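Local structure of biotin transporter BioY (Lactococcus lactis subsp. cremoris, 4DVE) at residues 22-36 against 50-62. The protein binds biotin within the membrane as the substrate-specific S component of an energy-coupling factor (ECF) ABC transporter, probably delivering it to the energising complex. Sequence-based numbering, arbitrary orientation. Where two conformers were deposited one is given.
With BNG (nonyl beta-D-glucopyranoside), chain E; BTN (biotin), chain D.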
loop_
_atom_site.group_PDB
_atom_site.type_symbol
_atom_site.label_atom_id
_atom_site.label_comp_id
_atom_site.label_asym_id
_atom_site.label_seq_id
_atom_site.Cartn_x
_atom_site.Cartn_y
_atom_site.Cartn_z
ATOM N N TYR A 22 -11.847 -5.121 -11.156
ATOM C CA TYR A 22 -10.684 -5.373 -10.293
ATOM C C TYR A 22 -10.161 -4.130 -9.583
ATOM O O TYR A 22 -9.796 -4.174 -8.399
ATOM C CB TYR A 22 -9.533 -5.949 -11.119
ATOM C CG TYR A 22 -9.744 -7.314 -11.746
ATOM C CD1 TYR A 22 -10.666 -8.236 -11.240
ATOM C CD2 TYR A 22 -8.949 -7.702 -12.823
ATOM C CE1 TYR A 22 -10.806 -9.505 -11.819
ATOM C CE2 TYR A 22 -9.053 -8.957 -13.383
ATOM C CZ TYR A 22 -9.978 -9.858 -12.885
ATOM O OH TYR A 22 -10.055 -11.090 -13.498
ATOM N N SER A 23 -10.098 -3.023 -10.311
ATOM C CA SER A 23 -9.644 -1.775 -9.733
ATOM C C SER A 23 -10.611 -1.288 -8.649
ATOM O O SER A 23 -10.178 -0.856 -7.584
ATOM C CB SER A 23 -9.461 -0.731 -10.831
ATOM O OG SER A 23 -8.388 -1.117 -11.679
ATOM N N ALA A 24 -11.918 -1.384 -8.920
ATOM C CA ALA A 24 -12.941 -1.026 -7.937
ATOM C C ALA A 24 -12.853 -1.948 -6.734
ATOM O O ALA A 24 -12.890 -1.475 -5.606
ATOM C CB ALA A 24 -14.342 -1.023 -8.545
ATOM N N PHE A 25 -12.686 -3.254 -6.967
ATOM C CA PHE A 25 -12.507 -4.193 -5.853
ATOM C C PHE A 25 -11.301 -3.874 -4.944
ATOM O O PHE A 25 -11.384 -3.986 -3.716
ATOM C CB PHE A 25 -12.415 -5.645 -6.335
ATOM C CG PHE A 25 -12.200 -6.617 -5.213
ATOM C CD1 PHE A 25 -13.277 -7.195 -4.561
ATOM C CD2 PHE A 25 -10.911 -6.912 -4.764
ATOM C CE1 PHE A 25 -13.079 -8.076 -3.501
ATOM C CE2 PHE A 25 -10.711 -7.780 -3.703
ATOM C CZ PHE A 25 -11.797 -8.368 -3.076
HETATM N N MSE A 26 -10.191 -3.494 -5.558
HETATM C CA MSE A 26 -8.946 -3.212 -4.847
HETATM C C MSE A 26 -9.132 -2.000 -3.965
HETATM O O MSE A 26 -8.741 -2.042 -2.805
HETATM C CB MSE A 26 -7.807 -3.069 -5.882
HETATM C CG MSE A 26 -6.418 -2.991 -5.278
HETATM SE SE MSE A 26 -5.919 -4.724 -4.453
HETATM C CE MSE A 26 -6.034 -4.073 -2.617
ATOM N N THR A 27 -9.743 -0.934 -4.510
ATOM C CA THR A 27 -10.102 0.268 -3.755
ATOM C C THR A 27 -11.037 -0.066 -2.577
ATOM O O THR A 27 -10.784 0.329 -1.442
ATOM C CB THR A 27 -10.767 1.315 -4.668
ATOM O OG1 THR A 27 -9.875 1.684 -5.737
ATOM C CG2 THR A 27 -11.210 2.559 -3.871
ATOM N N ALA A 28 -12.068 -0.851 -2.846
ATOM C CA ALA A 28 -13.002 -1.283 -1.803
ATOM C C ALA A 28 -12.301 -2.124 -0.724
ATOM O O ALA A 28 -12.594 -1.964 0.475
ATOM C CB ALA A 28 -14.169 -2.063 -2.416
ATOM N N PHE A 29 -11.378 -2.998 -1.150
ATOM C CA PHE A 29 -10.640 -3.871 -0.228
ATOM C C PHE A 29 -9.767 -3.076 0.747
ATOM O O PHE A 29 -9.732 -3.343 1.961
ATOM C CB PHE A 29 -9.790 -4.871 -1.018
ATOM C CG PHE A 29 -9.112 -5.890 -0.168
ATOM C CD1 PHE A 29 -9.833 -6.936 0.374
ATOM C CD2 PHE A 29 -7.766 -5.789 0.122
ATOM C CE1 PHE A 29 -9.214 -7.880 1.179
ATOM C CE2 PHE A 29 -7.144 -6.730 0.922
ATOM C CZ PHE A 29 -7.867 -7.770 1.461
ATOM N N ILE A 30 -9.091 -2.073 0.217
ATOM C CA ILE A 30 -8.282 -1.191 1.028
ATOM C C ILE A 30 -9.145 -0.475 2.080
ATOM O O ILE A 30 -8.757 -0.341 3.280
ATOM C CB ILE A 30 -7.529 -0.179 0.152
ATOM C CG1 ILE A 30 -6.491 -0.881 -0.745
ATOM C CG2 ILE A 30 -6.847 0.869 1.048
ATOM C CD1 ILE A 30 -6.053 -0.047 -1.956
ATOM N N ILE A 31 -10.318 -0.021 1.642
ATOM C CA ILE A 31 -11.304 0.618 2.531
ATOM C C ILE A 31 -11.781 -0.350 3.620
ATOM O O ILE A 31 -11.798 0.009 4.798
ATOM C CB ILE A 31 -12.508 1.197 1.740
ATOM C CG1 ILE A 31 -12.055 2.366 0.844
ATOM C CG2 ILE A 31 -13.619 1.658 2.702
ATOM C CD1 ILE A 31 -13.090 2.844 -0.162
ATOM N N ILE A 32 -12.137 -1.575 3.239
ATOM C CA ILE A 32 -12.586 -2.601 4.208
ATOM C C ILE A 32 -11.514 -2.886 5.293
ATOM O O ILE A 32 -11.840 -3.006 6.462
ATOM C CB ILE A 32 -13.021 -3.903 3.471
ATOM C CG1 ILE A 32 -14.342 -3.652 2.713
ATOM C CG2 ILE A 32 -13.213 -5.077 4.444
ATOM C CD1 ILE A 32 -14.662 -4.695 1.655
ATOM N N LEU A 33 -10.242 -2.960 4.905
ATOM C CA LEU A 33 -9.151 -3.135 5.873
ATOM C C LEU A 33 -9.094 -2.019 6.921
ATOM O O LEU A 33 -8.720 -2.247 8.065
ATOM C CB LEU A 33 -7.801 -3.264 5.156
ATOM C CG LEU A 33 -7.570 -4.502 4.262
ATOM C CD1 LEU A 33 -6.217 -4.350 3.570
ATOM C CD2 LEU A 33 -7.655 -5.810 5.020
ATOM N N GLY A 34 -9.483 -0.821 6.525
ATOM C CA GLY A 34 -9.603 0.299 7.438
ATOM C C GLY A 34 -10.716 0.206 8.475
ATOM O O GLY A 34 -10.748 1.028 9.388
ATOM N N PHE A 35 -11.611 -0.783 8.361
ATOM C CA PHE A 35 -12.695 -0.973 9.349
ATOM C C PHE A 35 -12.174 -1.602 10.646
ATOM O O PHE A 35 -12.860 -1.565 11.667
ATOM C CB PHE A 35 -13.839 -1.871 8.815
ATOM C CG PHE A 35 -14.576 -1.328 7.617
ATOM C CD1 PHE A 35 -14.555 0.017 7.285
ATOM C CD2 PHE A 35 -15.340 -2.191 6.830
ATOM C CE1 PHE A 35 -15.262 0.492 6.189
ATOM C CE2 PHE A 35 -16.051 -1.722 5.732
ATOM C CZ PHE A 35 -16.007 -0.375 5.412
ATOM N N LEU A 36 -10.992 -2.214 10.593
ATOM C CA LEU A 36 -10.278 -2.613 11.810
ATOM C C LEU A 36 -9.721 -1.394 12.531
ATOM O O LEU A 36 -9.010 -0.605 11.938
ATOM C CB LEU A 36 -9.094 -3.508 11.488
ATOM C CG LEU A 36 -9.292 -5.007 11.575
ATOM C CD1 LEU A 36 -9.805 -5.492 10.230
ATOM C CD2 LEU A 36 -7.962 -5.669 11.939
ATOM N N LEU A 50 -3.865 -2.330 9.723
ATOM C CA LEU A 50 -3.845 -3.361 8.700
ATOM C C LEU A 50 -3.914 -2.783 7.283
ATOM O O LEU A 50 -3.511 -3.453 6.334
ATOM C CB LEU A 50 -4.992 -4.347 8.932
ATOM C CG LEU A 50 -5.031 -5.606 8.063
ATOM C CD1 LEU A 50 -3.729 -6.415 8.126
ATOM C CD2 LEU A 50 -6.245 -6.475 8.434
ATOM N N GLN A 51 -4.384 -1.544 7.136
ATOM C CA GLN A 51 -4.767 -1.019 5.817
ATOM C C GLN A 51 -3.609 -0.900 4.801
ATOM O O GLN A 51 -3.821 -1.022 3.584
ATOM C CB GLN A 51 -5.526 0.309 6.024
ATOM C CG GLN A 51 -6.031 0.990 4.799
ATOM C CD GLN A 51 -7.029 2.108 5.104
ATOM O OE1 GLN A 51 -8.224 2.012 4.747
ATOM N NE2 GLN A 51 -6.553 3.173 5.720
ATOM N N ASN A 52 -2.382 -0.662 5.291
ATOM C CA ASN A 52 -1.241 -0.608 4.407
ATOM C C ASN A 52 -0.985 -1.917 3.638
ATOM O O ASN A 52 -0.357 -1.898 2.587
ATOM C CB ASN A 52 0.030 -0.090 5.102
ATOM C CG ASN A 52 0.490 -0.971 6.229
ATOM O OD1 ASN A 52 -0.330 -1.461 7.008
ATOM N ND2 ASN A 52 1.817 -1.163 6.343
HETATM N N MSE A 53 -1.500 -3.044 4.116
HETATM C CA MSE A 53 -1.381 -4.294 3.356
HETATM C C MSE A 53 -2.054 -4.201 1.978
HETATM O O MSE A 53 -1.552 -4.752 0.964
HETATM C CB MSE A 53 -1.989 -5.434 4.174
HETATM C CG MSE A 53 -1.829 -6.763 3.430
HETATM SE SE MSE A 53 -2.414 -8.288 4.546
HETATM C CE MSE A 53 -4.345 -7.951 4.418
ATOM N N GLY A 54 -3.225 -3.570 1.929
ATOM C CA GLY A 54 -3.953 -3.436 0.666
ATOM C C GLY A 54 -3.178 -2.583 -0.340
ATOM O O GLY A 54 -3.254 -2.807 -1.554
ATOM N N ILE A 55 -2.479 -1.579 0.183
ATOM C CA ILE A 55 -1.625 -0.729 -0.605
ATOM C C ILE A 55 -0.513 -1.564 -1.236
ATOM O O ILE A 55 -0.170 -1.361 -2.387
ATOM C CB ILE A 55 -0.967 0.402 0.227
ATOM C CG1 ILE A 55 -2.021 1.231 0.985
ATOM C CG2 ILE A 55 -0.119 1.297 -0.683
ATOM C CD1 ILE A 55 -3.122 1.801 0.105
HETATM N N MSE A 56 0.009 -2.522 -0.477
HETATM C CA MSE A 56 1.084 -3.385 -0.942
HETATM C C MSE A 56 0.644 -4.309 -2.045
HETATM O O MSE A 56 1.431 -4.607 -2.962
HETATM C CB MSE A 56 1.605 -4.281 0.189
HETATM C CG MSE A 56 2.332 -3.501 1.245
HETATM SE SE MSE A 56 2.991 -4.720 2.657
HETATM C CE MSE A 56 2.859 -3.484 4.193
HETATM N N MSE A 57 -0.586 -4.806 -1.952
HETATM C CA MSE A 57 -1.117 -5.765 -2.926
HETATM C C MSE A 57 -1.488 -5.193 -4.280
HETATM O O MSE A 57 -1.461 -5.920 -5.289
HETATM C CB MSE A 57 -2.398 -6.373 -2.360
HETATM C CG MSE A 57 -2.138 -7.301 -1.174
HETATM SE SE MSE A 57 -3.833 -7.665 -0.214
HETATM C CE MSE A 57 -4.825 -8.345 -1.781
ATOM N N ALA A 58 -1.864 -3.913 -4.311
ATOM C CA ALA A 58 -2.433 -3.262 -5.501
ATOM C C ALA A 58 -1.532 -3.341 -6.739
ATOM O O ALA A 58 -2.000 -3.689 -7.836
ATOM C CB ALA A 58 -2.781 -1.804 -5.189
ATOM N N GLY A 59 -0.261 -2.980 -6.572
ATOM C CA GLY A 59 0.726 -3.037 -7.674
ATOM C C GLY A 59 1.081 -4.437 -8.157
ATOM O O GLY A 59 1.382 -4.639 -9.337
ATOM N N GLY A 60 1.045 -5.422 -7.258
ATOM C CA GLY A 60 1.333 -6.800 -7.624
ATOM C C GLY A 60 0.186 -7.481 -8.349
ATOM O O GLY A 60 0.389 -8.516 -9.005
ATOM N N LEU A 61 -1.017 -6.931 -8.206
ATOM C CA LEU A 61 -2.189 -7.454 -8.920
ATOM C C LEU A 61 -2.474 -6.711 -10.205
ATOM O O LEU A 61 -2.704 -7.326 -11.235
ATOM C CB LEU A 61 -3.435 -7.449 -8.037
ATOM C CG LEU A 61 -3.439 -8.535 -6.963
ATOM C CD1 LEU A 61 -4.583 -8.343 -5.952
ATOM C CD2 LEU A 61 -3.444 -9.908 -7.631
ATOM N N LEU A 62 -2.453 -5.385 -10.145
ATOM C CA LEU A 62 -2.954 -4.574 -11.226
ATOM C C LEU A 62 -1.864 -3.828 -11.944
ATOM O O LEU A 62 -2.143 -3.047 -12.854
ATOM C CB LEU A 62 -4.006 -3.603 -10.665
ATOM C CG LEU A 62 -5.287 -4.304 -10.163
ATOM C CD1 LEU A 62 -6.309 -3.318 -9.621
ATOM C CD2 LEU A 62 -5.915 -5.198 -11.243
HETATM C C1 BNG E . -12.892 3.215 -8.275
HETATM C C2 BNG E . -11.748 2.533 -9.017
HETATM C C3 BNG E . -11.462 3.233 -10.340
HETATM C C4 BNG E . -12.744 3.443 -11.136
HETATM C C5 BNG E . -13.828 4.070 -10.267
HETATM C C6 BNG E . -15.134 4.211 -11.040
HETATM C "C1'" BNG E . -14.328 3.016 -6.411
HETATM C "C2'" BNG E . -14.918 1.951 -5.494
HETATM C "C3'" BNG E . -15.379 2.562 -4.175
HETATM C "C4'" BNG E . -15.753 1.477 -3.172
HETATM C "C5'" BNG E . -16.304 2.086 -1.889
HETATM C "C6'" BNG E . -16.448 1.028 -0.801
HETATM C "C7'" BNG E . -17.272 1.556 0.368
HETATM C "C8'" BNG E . -17.205 0.605 1.557
HETATM C "C9'" BNG E . -17.597 -0.799 1.152
HETATM O O1 BNG E . -13.194 2.481 -7.091
HETATM O O2 BNG E . -10.571 2.554 -8.202
HETATM O O3 BNG E . -10.547 2.443 -11.110
HETATM O O4 BNG E . -12.477 4.295 -12.255
HETATM O O5 BNG E . -14.043 3.259 -9.114
HETATM O O6 BNG E . -16.216 4.394 -10.120
HETATM C C11 BTN D . -3.719 6.877 8.791
HETATM O O11 BTN D . -4.754 6.181 8.678
HETATM O O12 BTN D . -3.795 8.027 9.247
HETATM C C10 BTN D . -2.343 6.342 8.353
HETATM C C9 BTN D . -1.673 5.458 9.408
HETATM C C8 BTN D . -0.271 5.012 8.932
HETATM C C7 BTN D . 0.289 3.890 9.820
HETATM C C2 BTN D . 1.651 3.400 9.361
HETATM S S1 BTN D . 1.532 2.551 7.777
HETATM C C6 BTN D . 3.118 1.786 8.033
HETATM C C5 BTN D . 3.266 1.497 9.547
HETATM N N1 BTN D . 2.775 0.183 9.871
HETATM C C3 BTN D . 1.698 0.207 10.651
HETATM O O3 BTN D . 1.095 -0.781 11.074
HETATM N N2 BTN D . 1.397 1.491 10.910
HETATM C C4 BTN D . 2.323 2.423 10.317
HETATM O O HOH W 1 -6.529 -0.722 9.149
HETATM O O HOH W 2 -6.075 -1.780 11.933
#
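Phe29 and Met57 meet at a ring: the selenium of selenomethionine Met57 lies 4.8 Å from the Phe29 centroid and 64° off its normal, an oblique Met-aromatic contact made through CE2. Leu62 CD2 touches Tyr22 CB at 3.7 Å and lies oblique to its ring, which stacks with Phe193; Phe35 has Ile31 O over one face and detergent atom C8' at its edge. Selenomethionine Met26 is a knob among Gly54, Met57, Ala58 and Leu62: chi1 -171° sets CG against Ala58 CB (3.8 Å), and the bends beyond bring CE within 3.2 Å of Gly54 O. The backbones come equally near at Ile30-Gly54 and Leu33-Gln51, both 4.9 Å between CA atoms. Ile30 CG1 lies on the bare backbone of Gly54, 3.7 Å from its C, and CG2 meets Ile55 CD1; an alanine in place of Ile30 would probably open a gap over Gly54 and leave Ile55 CD1 without this neighbour. Leu33 puts CD1 3.5 Å from Gly54 N and CD2 against Leu50. Water bridges Leu33 O and Leu50 N. Segments 22-33 and 52-62, parts of helices 13-33 and 52-80, run antiparallel at 161°, axes 8.5 Å apart at closest. Asn52, hydrogen-bonded to Lys176 and Asp173, puts this end at the biotin pocket; helix 170-189 touches Met53 and Met57, helix 100-119 Ile55.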